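Local structure of esterase D (2W87) at residues L71-G76 with V101-G106; V41-D46 with N108-S113; T64-G69 with S84-G89. The protein binds glucuronic acid through this family 35 carbohydrate-binding module, part of a larger secreted enzyme that probably cleaves feruloyl esters in plant cell walls. One frame throughout, in Å; residues are numbered along the deposited sequence. Where two conformers were deposited one is given.

Interaction 1: L71-G76 with V101-G106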
loop_
_atom_site.group_PDB
_atom_site.type_symbol
_atom_site.label_atom_id
_atom_site.label_comp_id
_atom_site.label_asym_id
_atom_site.label_seq_id
_atom_site.Cartn_x
_atom_site.Cartn_y
_atom_site.Cartn_z
ATOM N N LEU A 71 -6.503 -4.093 4.389
ATOM C CA LEU A 71 -5.139 -4.548 4.164
ATOM C C LEU A 71 -5.052 -5.964 4.694
ATOM O O LEU A 71 -5.291 -6.185 5.879
ATOM C CB LEU A 71 -4.125 -3.639 4.868
ATOM C CG LEU A 71 -2.668 -4.025 4.520
ATOM C CD1 LEU A 71 -1.765 -2.830 4.435
ATOM C CD2 LEU A 71 -2.103 -5.045 5.467
ATOM N N VAL A 72 -4.727 -6.918 3.822
ATOM C CA VAL A 72 -4.683 -8.332 4.222
ATOM C C VAL A 72 -3.302 -8.899 3.940
ATOM O O VAL A 72 -2.622 -8.485 3.003
ATOM C CB VAL A 72 -5.790 -9.210 3.556
ATOM C CG1 VAL A 72 -7.176 -8.643 3.869
ATOM C CG2 VAL A 72 -5.586 -9.343 2.024
ATOM N N ILE A 73 -2.881 -9.835 4.781
ATOM C CA ILE A 73 -1.601 -10.495 4.610
ATOM C C ILE A 73 -1.875 -11.928 4.179
ATOM O O ILE A 73 -2.649 -12.650 4.823
ATOM C CB ILE A 73 -0.792 -10.446 5.887
ATOM C CG1 ILE A 73 -0.560 -8.992 6.297
ATOM C CG2 ILE A 73 0.519 -11.155 5.722
ATOM C CD1 ILE A 73 0.280 -8.849 7.548
ATOM N N ASN A 74 -1.265 -12.335 3.082
ATOM C CA ASN A 74 -1.451 -13.671 2.540
ATOM C C ASN A 74 -2.922 -14.056 2.324
ATOM O O ASN A 74 -3.367 -15.135 2.685
ATOM C CB ASN A 74 -0.694 -14.665 3.404
ATOM C CG ASN A 74 0.803 -14.508 3.268
ATOM O OD1 ASN A 74 1.311 -13.991 2.249
ATOM N ND2 ASN A 74 1.526 -14.963 4.275
ATOM N N GLY A 75 -3.640 -13.164 1.667
ATOM C CA GLY A 75 -5.009 -13.435 1.221
ATOM C C GLY A 75 -5.913 -13.588 2.420
ATOM O O GLY A 75 -6.920 -14.299 2.362
ATOM N N GLY A 76 -5.532 -12.972 3.535
ATOM C CA GLY A 76 -6.392 -12.979 4.710
ATOM C C GLY A 76 -6.071 -14.104 5.674
ATOM O O GLY A 76 -6.519 -14.082 6.815
ATOM N N VAL A 101 1.333 -4.064 11.952
ATOM C CA VAL A 101 0.832 -5.343 11.494
ATOM C C VAL A 101 1.809 -6.403 11.935
ATOM O O VAL A 101 2.978 -6.114 12.138
ATOM C CB VAL A 101 0.723 -5.446 9.961
ATOM C CG1 VAL A 101 -0.146 -4.334 9.401
ATOM C CG2 VAL A 101 2.107 -5.438 9.302
ATOM N N ASP A 102 1.312 -7.628 12.062
ATOM C CA ASP A 102 2.164 -8.746 12.431
ATOM C C ASP A 102 2.471 -9.518 11.172
ATOM O O ASP A 102 1.581 -10.135 10.578
ATOM C CB ASP A 102 1.476 -9.620 13.469
ATOM C CG ASP A 102 1.725 -9.124 14.884
ATOM O OD1 ASP A 102 2.880 -9.251 15.360
ATOM O OD2 ASP A 102 0.786 -8.596 15.516
ATOM N N LEU A 103 3.725 -9.461 10.759
ATOM C CA LEU A 103 4.192 -10.245 9.630
ATOM C C LEU A 103 4.583 -11.639 10.099
ATOM O O LEU A 103 5.037 -11.826 11.236
ATOM C CB LEU A 103 5.376 -9.577 8.933
ATOM C CG LEU A 103 5.195 -8.198 8.283
ATOM C CD1 LEU A 103 6.407 -7.861 7.411
ATOM C CD2 LEU A 103 3.949 -8.098 7.460
ATOM N N VAL A 104 4.381 -12.619 9.227
ATOM C CA VAL A 104 4.819 -13.987 9.491
ATOM C C VAL A 104 6.260 -14.164 9.011
ATOM O O VAL A 104 6.728 -13.466 8.101
ATOM C CB VAL A 104 3.916 -15.043 8.809
ATOM C CG1 VAL A 104 2.461 -14.879 9.258
ATOM C CG2 VAL A 104 4.015 -14.960 7.303
ATOM N N GLN A 105 6.971 -15.115 9.608
ATOM C CA GLN A 105 8.296 -15.459 9.126
ATOM C C GLN A 105 8.143 -15.919 7.672
ATOM O O GLN A 105 7.218 -16.682 7.350
ATOM C CB GLN A 105 8.870 -16.598 9.970
ATOM C CG GLN A 105 10.297 -16.877 9.699
ATOM C CD GLN A 105 10.786 -18.108 10.451
ATOM O OE1 GLN A 105 10.070 -19.111 10.579
ATOM N NE2 GLN A 105 12.010 -18.047 10.922
ATOM N N GLY A 106 9.013 -15.443 6.789
ATOM C CA GLY A 106 8.908 -15.801 5.374
ATOM C C GLY A 106 8.129 -14.798 4.552
ATOM O O GLY A 106 8.209 -13.613 4.800
#
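Asn74 ND2 is gripped by two acceptors, OD1 of Asn78 and the backbone O of Asn107, while a methyl of Val104 closes on it from the other segment, ND2 to CG2 3.9 Å. The amide's OD1 accepts in turn from the N of Ile109, so both ends of the amide are engaged by other residues, and Val104 adds van der Waals contact alone. Asn74 and Gly75 both have positive phi, and Gly76 N bonds back to Ile73 O at 3.2 Å, consistent with a type I' turn. Asparagine and glycine adopt such backbone angles more readily than most residues.

Behind the turn, strands 69-73 and 95-103 belong to different sheets of the beta sandwich, and their short segments lie 9.0 Å apart at 21°, a separation that side chains have to fill. Ile73 does most of this. Its CG1 stands anti to the carbonyl carbon (chi1 -59°), and CD1, the far end of that longer branch, reaches the opposite strand, 3.7 Å from Leu103 CD2 and 4.2 Å from Val101 CB. The isoleucine and leucine side chains cross at about a right angle. CD1 also sits 3.5 Å from the carbonyl O of Asp102, whose carboxylate leads away from the contact. Leu71 adds a looser touch, CD2 to Val101 CG1 at 4.5 Å.

Branched aliphatic residues suit this interior because they fill the gap without bringing in polar atoms that need partners. Cohesion between these segments therefore rests on apolar packing, while Asn74's amide is bound to Asn78, Asn107 and Ile109, its polar demands met outside this contact.

Interaction 2: V41-D46 with N108-S113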
loop_
_atom_site.group_PDB
_atom_site.type_symbol
_atom_site.label_atom_id
_atom_site.label_comp_id
_atom_site.label_asym_id
_atom_site.label_seq_id
_atom_site.Cartn_x
_atom_site.Cartn_y
_atom_site.Cartn_z
ATOM N N VAL A 41 -3.671 -2.649 -4.513
ATOM C CA VAL A 41 -2.235 -2.539 -4.724
ATOM C C VAL A 41 -1.645 -3.648 -3.902
ATOM O O VAL A 41 -2.078 -3.873 -2.751
ATOM C CB VAL A 41 -1.650 -1.160 -4.311
ATOM C CG1 VAL A 41 -0.142 -1.094 -4.650
ATOM C CG2 VAL A 41 -2.413 -0.051 -5.014
ATOM N N VAL A 42 -0.666 -4.354 -4.468
ATOM C CA VAL A 42 -0.092 -5.533 -3.811
ATOM C C VAL A 42 1.437 -5.469 -3.771
ATOM O O VAL A 42 2.090 -5.160 -4.783
ATOM C CB VAL A 42 -0.535 -6.866 -4.485
ATOM C CG1 VAL A 42 -0.031 -8.083 -3.708
ATOM C CG2 VAL A 42 -2.049 -6.931 -4.647
ATOM N N TRP A 43 1.975 -5.745 -2.580
ATOM C CA TRP A 43 3.406 -5.838 -2.323
ATOM C C TRP A 43 3.729 -7.178 -1.716
ATOM O O TRP A 43 2.855 -7.884 -1.214
ATOM C CB TRP A 43 3.871 -4.771 -1.326
ATOM C CG TRP A 43 3.542 -3.360 -1.689
ATOM C CD1 TRP A 43 4.296 -2.526 -2.404
ATOM C CD2 TRP A 43 2.362 -2.640 -1.320
ATOM N NE1 TRP A 43 3.672 -1.303 -2.536
ATOM C CE2 TRP A 43 2.480 -1.346 -1.862
ATOM C CE3 TRP A 43 1.226 -2.960 -0.574
ATOM C CZ2 TRP A 43 1.513 -0.376 -1.679
ATOM C CZ3 TRP A 43 0.266 -1.982 -0.387
ATOM C CH2 TRP A 43 0.407 -0.720 -0.946
ATOM N N ALA A 44 5.016 -7.496 -1.693
ATOM C CA ALA A 44 5.488 -8.737 -1.084
ATOM C C ALA A 44 6.715 -8.436 -0.236
ATOM O O ALA A 44 7.671 -7.825 -0.717
ATOM C CB ALA A 44 5.838 -9.762 -2.124
ATOM N N ILE A 45 6.689 -8.899 1.009
ATOM C CA ILE A 45 7.771 -8.649 1.965
ATOM C C ILE A 45 8.231 -9.971 2.547
ATOM O O ILE A 45 7.409 -10.756 2.992
ATOM C CB ILE A 45 7.258 -7.789 3.135
ATOM C CG1 ILE A 45 6.647 -6.465 2.628
ATOM C CG2 ILE A 45 8.370 -7.513 4.090
ATOM C CD1 ILE A 45 5.569 -5.929 3.602
ATOM N N ASP A 46 9.545 -10.215 2.541
ATOM C CA ASP A 46 10.104 -11.376 3.195
ATOM C C ASP A 46 10.613 -10.923 4.556
ATOM O O ASP A 46 11.347 -9.945 4.634
ATOM C CB ASP A 46 11.240 -11.983 2.380
ATOM C CG ASP A 46 11.809 -13.233 3.043
ATOM O OD1 ASP A 46 11.299 -14.341 2.739
ATOM O OD2 ASP A 46 12.717 -13.093 3.904
ATOM N N ASN A 108 5.256 -12.541 2.908
ATOM C CA ASN A 108 4.037 -11.837 3.280
ATOM C C ASN A 108 3.584 -11.034 2.074
ATOM O O ASN A 108 4.227 -10.025 1.730
ATOM C CB ASN A 108 4.340 -10.858 4.411
ATOM C CG ASN A 108 4.717 -11.546 5.695
ATOM O OD1 ASN A 108 3.870 -11.718 6.583
ATOM N ND2 ASN A 108 6.009 -11.901 5.832
ATOM N N ILE A 109 2.520 -11.500 1.406
ATOM C CA ILE A 109 1.908 -10.770 0.316
ATOM C C ILE A 109 0.871 -9.845 0.948
ATOM O O ILE A 109 -0.079 -10.287 1.584
ATOM C CB ILE A 109 1.304 -11.716 -0.761
ATOM C CG1 ILE A 109 2.421 -12.572 -1.379
ATOM C CG2 ILE A 109 0.616 -10.932 -1.838
ATOM C CD1 ILE A 109 1.922 -13.679 -2.295
ATOM N N VAL A 110 1.123 -8.557 0.824
ATOM C CA VAL A 110 0.301 -7.529 1.424
ATOM C C VAL A 110 -0.597 -6.901 0.345
ATOM O O VAL A 110 -0.100 -6.313 -0.608
ATOM C CB VAL A 110 1.195 -6.468 2.061
ATOM C CG1 VAL A 110 0.341 -5.313 2.602
ATOM C CG2 VAL A 110 2.070 -7.094 3.150
ATOM N N GLN A 111 -1.903 -7.077 0.472
ATOM C CA GLN A 111 -2.861 -6.539 -0.482
ATOM C C GLN A 111 -3.697 -5.458 0.184
ATOM O O GLN A 111 -4.418 -5.729 1.152
ATOM C CB GLN A 111 -3.755 -7.648 -1.052
ATOM C CG GLN A 111 -4.842 -7.153 -1.979
ATOM C CD GLN A 111 -5.490 -8.249 -2.848
ATOM O OE1 GLN A 111 -4.915 -9.306 -3.079
ATOM N NE2 GLN A 111 -6.708 -7.981 -3.325
ATOM N N LEU A 112 -3.591 -4.240 -0.342
ATOM C CA LEU A 112 -4.414 -3.131 0.088
ATOM C C LEU A 112 -5.516 -2.944 -0.966
ATOM O O LEU A 112 -5.226 -2.647 -2.115
ATOM C CB LEU A 112 -3.563 -1.886 0.237
ATOM C CG LEU A 112 -4.297 -0.587 0.561
ATOM C CD1 LEU A 112 -4.807 -0.653 1.978
ATOM C CD2 LEU A 112 -3.395 0.649 0.327
ATOM N N SER A 113 -6.773 -3.134 -0.567
ATOM C CA SER A 113 -7.902 -3.112 -1.483
ATOM C C SER A 113 -8.921 -2.041 -1.090
ATOM O O SER A 113 -9.181 -1.831 0.099
ATOM C CB SER A 113 -8.601 -4.482 -1.519
ATOM O OG SER A 113 -7.692 -5.554 -1.744
#
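Asn108 pairs with Ile45 at one end of an antiparallel strand ladder within the beta sandwich, or jelly roll, of this binding module. Ile45 O takes two bonds from Asn108, a short one from the backbone N (2.8 Å) and a weak one from ND2 (3.4 Å), while OD1 of the same amide accepts from the N of Val104.

Ile109 turns to the other face of the sheet, beside Val42 and Ala44. With CG1 beside the backbone N (chi1 -62°), CG2 is left anti to that N and presses on Val42 CG1 at 3.5 Å, tighter than usual van der Waals contact, a tight spot where two beta-branched side chains abut.

Val110 returns to the face of Trp43 and Ile45 in a hydrogen-bonded pair with Trp43, each backbone N donating to the other's O. Its two methyls part company: CG2 meets Ile45 CD1 at 3.7 Å, and CG1 approaches Trp43 CE3 at 4.1 Å.

Gln111, on the Ile109 face and partly exposed, lays its aliphatic part against Val42, CG to CG2 3.9 Å, while its polar end turns to its own strand, NE2 donating to Ser113 OG.

Leu112 lies on the Trp43 face again and exchanges backbone bonds with Val41. Its side chain lies alongside that of Trp43, pointing the same way, with CB at the indole edge, 3.9 Å from CZ3; Val41 CG1 lies 3.5 Å above the plane of that ring, offset toward its rim.

Interaction 3: T64-G69 with S84-G89. With GCU (alpha-D-glucopyranuronic acid), chain E.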
loop_
_atom_site.group_PDB
_atom_site.type_symbol
_atom_site.label_atom_id
_atom_site.label_comp_id
_atom_site.label_asym_id
_atom_site.label_seq_id
_atom_site.Cartn_x
_atom_site.Cartn_y
_atom_site.Cartn_z
ATOM N N THR A 64 -13.474 13.665 -2.720
ATOM C CA THR A 64 -14.242 14.355 -1.695
ATOM C C THR A 64 -14.541 13.530 -0.454
ATOM O O THR A 64 -15.118 14.071 0.501
ATOM C CB THR A 64 -15.625 14.831 -2.238
ATOM N N ALA A 65 -14.164 12.254 -0.458
ATOM C CA ALA A 65 -14.512 11.322 0.600
ATOM C C ALA A 65 -13.297 10.457 0.956
ATOM O O ALA A 65 -12.367 10.317 0.156
ATOM C CB ALA A 65 -15.682 10.438 0.151
ATOM N N ASN A 66 -13.299 9.896 2.159
ATOM C CA ASN A 66 -12.343 8.836 2.500
ATOM C C ASN A 66 -12.441 7.742 1.458
ATOM O O ASN A 66 -13.524 7.466 0.935
ATOM C CB ASN A 66 -12.676 8.205 3.848
ATOM C CG ASN A 66 -12.111 8.973 5.022
ATOM O OD1 ASN A 66 -12.255 10.193 5.120
ATOM N ND2 ASN A 66 -11.494 8.242 5.947
ATOM N N ARG A 67 -11.294 7.122 1.180
ATOM C CA ARG A 67 -11.225 5.954 0.332
ATOM C C ARG A 67 -10.476 4.873 1.134
ATOM O O ARG A 67 -9.368 4.441 0.765
ATOM C CB ARG A 67 -10.495 6.310 -0.932
ATOM C CG ARG A 67 -11.238 7.251 -1.803
ATOM C CD ARG A 67 -10.517 7.396 -3.106
ATOM N NE ARG A 67 -11.169 8.361 -3.981
ATOM C CZ ARG A 67 -10.878 8.496 -5.270
ATOM N NH1 ARG A 67 -9.957 7.730 -5.837
ATOM N NH2 ARG A 67 -11.527 9.391 -6.008
ATOM N N ASN A 68 -11.078 4.456 2.244
ATOM C CA ASN A 68 -10.430 3.513 3.153
ATOM C C ASN A 68 -10.108 2.222 2.426
ATOM O O ASN A 68 -10.745 1.877 1.419
ATOM C CB ASN A 68 -11.306 3.214 4.359
ATOM C CG ASN A 68 -11.434 4.378 5.287
ATOM O OD1 ASN A 68 -10.872 5.456 5.057
ATOM N ND2 ASN A 68 -12.172 4.177 6.368
ATOM N N GLY A 69 -9.093 1.545 2.940
ATOM C CA GLY A 69 -8.656 0.276 2.407
ATOM C C GLY A 69 -8.709 -0.852 3.431
ATOM O O GLY A 69 -8.678 -0.644 4.652
ATOM N N SER A 84 -7.246 3.750 7.210
ATOM C CA SER A 84 -8.051 4.953 6.989
ATOM C C SER A 84 -7.309 5.873 6.051
ATOM O O SER A 84 -6.149 6.208 6.315
ATOM C CB SER A 84 -8.277 5.680 8.306
ATOM O OG SER A 84 -8.956 4.848 9.224
ATOM N N LEU A 85 -7.991 6.326 5.008
ATOM C CA LEU A 85 -7.384 7.120 3.943
ATOM C C LEU A 85 -8.279 8.330 3.608
ATOM O O LEU A 85 -8.949 8.376 2.582
ATOM C CB LEU A 85 -7.158 6.219 2.732
ATOM C CG LEU A 85 -6.159 5.061 2.951
ATOM C CD1 LEU A 85 -6.178 4.060 1.762
ATOM C CD2 LEU A 85 -4.750 5.571 3.171
ATOM N N PRO A 86 -8.260 9.339 4.475
ATOM C CA PRO A 86 -9.038 10.550 4.273
ATOM C C PRO A 86 -8.544 11.398 3.122
ATOM O O PRO A 86 -7.475 11.167 2.577
ATOM C CB PRO A 86 -8.912 11.289 5.630
ATOM C CG PRO A 86 -7.654 10.758 6.219
ATOM C CD PRO A 86 -7.498 9.359 5.733
ATOM N N THR A 87 -9.341 12.375 2.716
ATOM C CA THR A 87 -8.900 13.258 1.649
ATOM C C THR A 87 -7.616 13.978 2.064
ATOM O O THR A 87 -7.399 14.243 3.250
ATOM C CB THR A 87 -9.969 14.277 1.281
ATOM O OG1 THR A 87 -9.424 15.178 0.311
ATOM C CG2 THR A 87 -10.431 15.048 2.512
ATOM N N THR A 88 -6.759 14.268 1.086
ATOM C CA THR A 88 -5.549 15.072 1.309
ATOM C C THR A 88 -5.709 16.489 0.769
ATOM O O THR A 88 -4.827 17.332 0.970
ATOM C CB THR A 88 -4.324 14.444 0.634
ATOM O OG1 THR A 88 -4.542 14.380 -0.782
ATOM C CG2 THR A 88 -4.072 13.039 1.175
ATOM N N GLY A 89 -6.813 16.742 0.066
ATOM C CA GLY A 89 -7.127 18.070 -0.448
ATOM C C GLY A 89 -6.767 18.328 -1.904
ATOM O O GLY A 89 -7.202 19.328 -2.480
HETATM C C1 GCU E . -8.443 11.560 -11.393
HETATM C C2 GCU E . -6.975 11.656 -10.979
HETATM C C3 GCU E . -6.414 10.249 -10.795
HETATM C C4 GCU E . -7.201 9.569 -9.692
HETATM C C5 GCU E . -8.685 9.566 -10.090
HETATM C C6 GCU E . -9.572 8.953 -9.015
HETATM O O1 GCU E . -8.473 10.817 -12.611
HETATM O O2 GCU E . -6.240 12.318 -11.995
HETATM O O3 GCU E . -5.027 10.285 -10.454
HETATM O O4 GCU E . -6.776 8.196 -9.493
HETATM O O5 GCU E . -9.139 10.903 -10.297
HETATM O O6A GCU E . -9.209 7.857 -8.566
HETATM O O6B GCU E . -10.608 9.560 -8.649
HETATM O O HOH W 1 -11.910 12.661 4.062
HETATM O O HOH W 2 -12.053 6.297 8.821
#
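The glucuronic acid pocket takes Arg67 from a loop whose backbone is tied to a second loop: Arg67 N donates to Leu85 O at 3.0 Å, nearly straight at 170°. The arginine side chain leads away from this tie, extended from CG to NE, and its guanidinium meets the sugar carboxylate through two bonds, NH1 to GCU O6A and NH2 to GCU O6B, each 2.8 Å. Arginine suits the place, offering a carboxylate paired N-H groups and opposite charge. Glu118 forms a salt bridge with NH2 and Leu120 O accepts from NH1, which should hold the guanidinium in position, while His22 and Asn122 also bond the sugar.

As in related modules, the site is built from loops at one end of the beta sandwich; these two lead into strands 69-73 and 95-103. Asn68 OD1, a carbonyl able to take two bonds, accepts Leu85 N from the other loop (3.0 Å), above the carbonyl plane, and Asn66 ND2 from its own (3.0 Å). Leu85, buried, packs CD1 3.4 Å from Arg67 O, a carbonyl enclosed without a polar partner. Asn66 crosses Pro86 obliquely, Asn66 OD1 3.3 Å from Pro86 CA, and the same OD1 accepts from a water that itself accepts from Thr87 N, 2.9 Å away.

In the fold
Interactions 1 and 2 lie close together, their centres 8 Å apart. Strand 106-114 joins them: it pairs with 40-47 in interaction 2 and with 69-73 of interaction 1, Val72 N meeting Gln111 O at 2.9 Å. Interaction 1 then reaches across to strand 95-103 of the second sheet, so sheet pairing and sandwich packing adjoin here. The centre of interaction 3 is about 23 Å from that of interaction 1 and about 20 Å from that of interaction 2, among the sugar-binding loops on the opposite side of the chain's centre from interaction 2. Along the chain, 41-46 comes first and 108-113 last, with the segments of interactions 3 and 1 alternating between them. Strand 69-73 connects the loop carrying Arg67 with the turn at interaction 1.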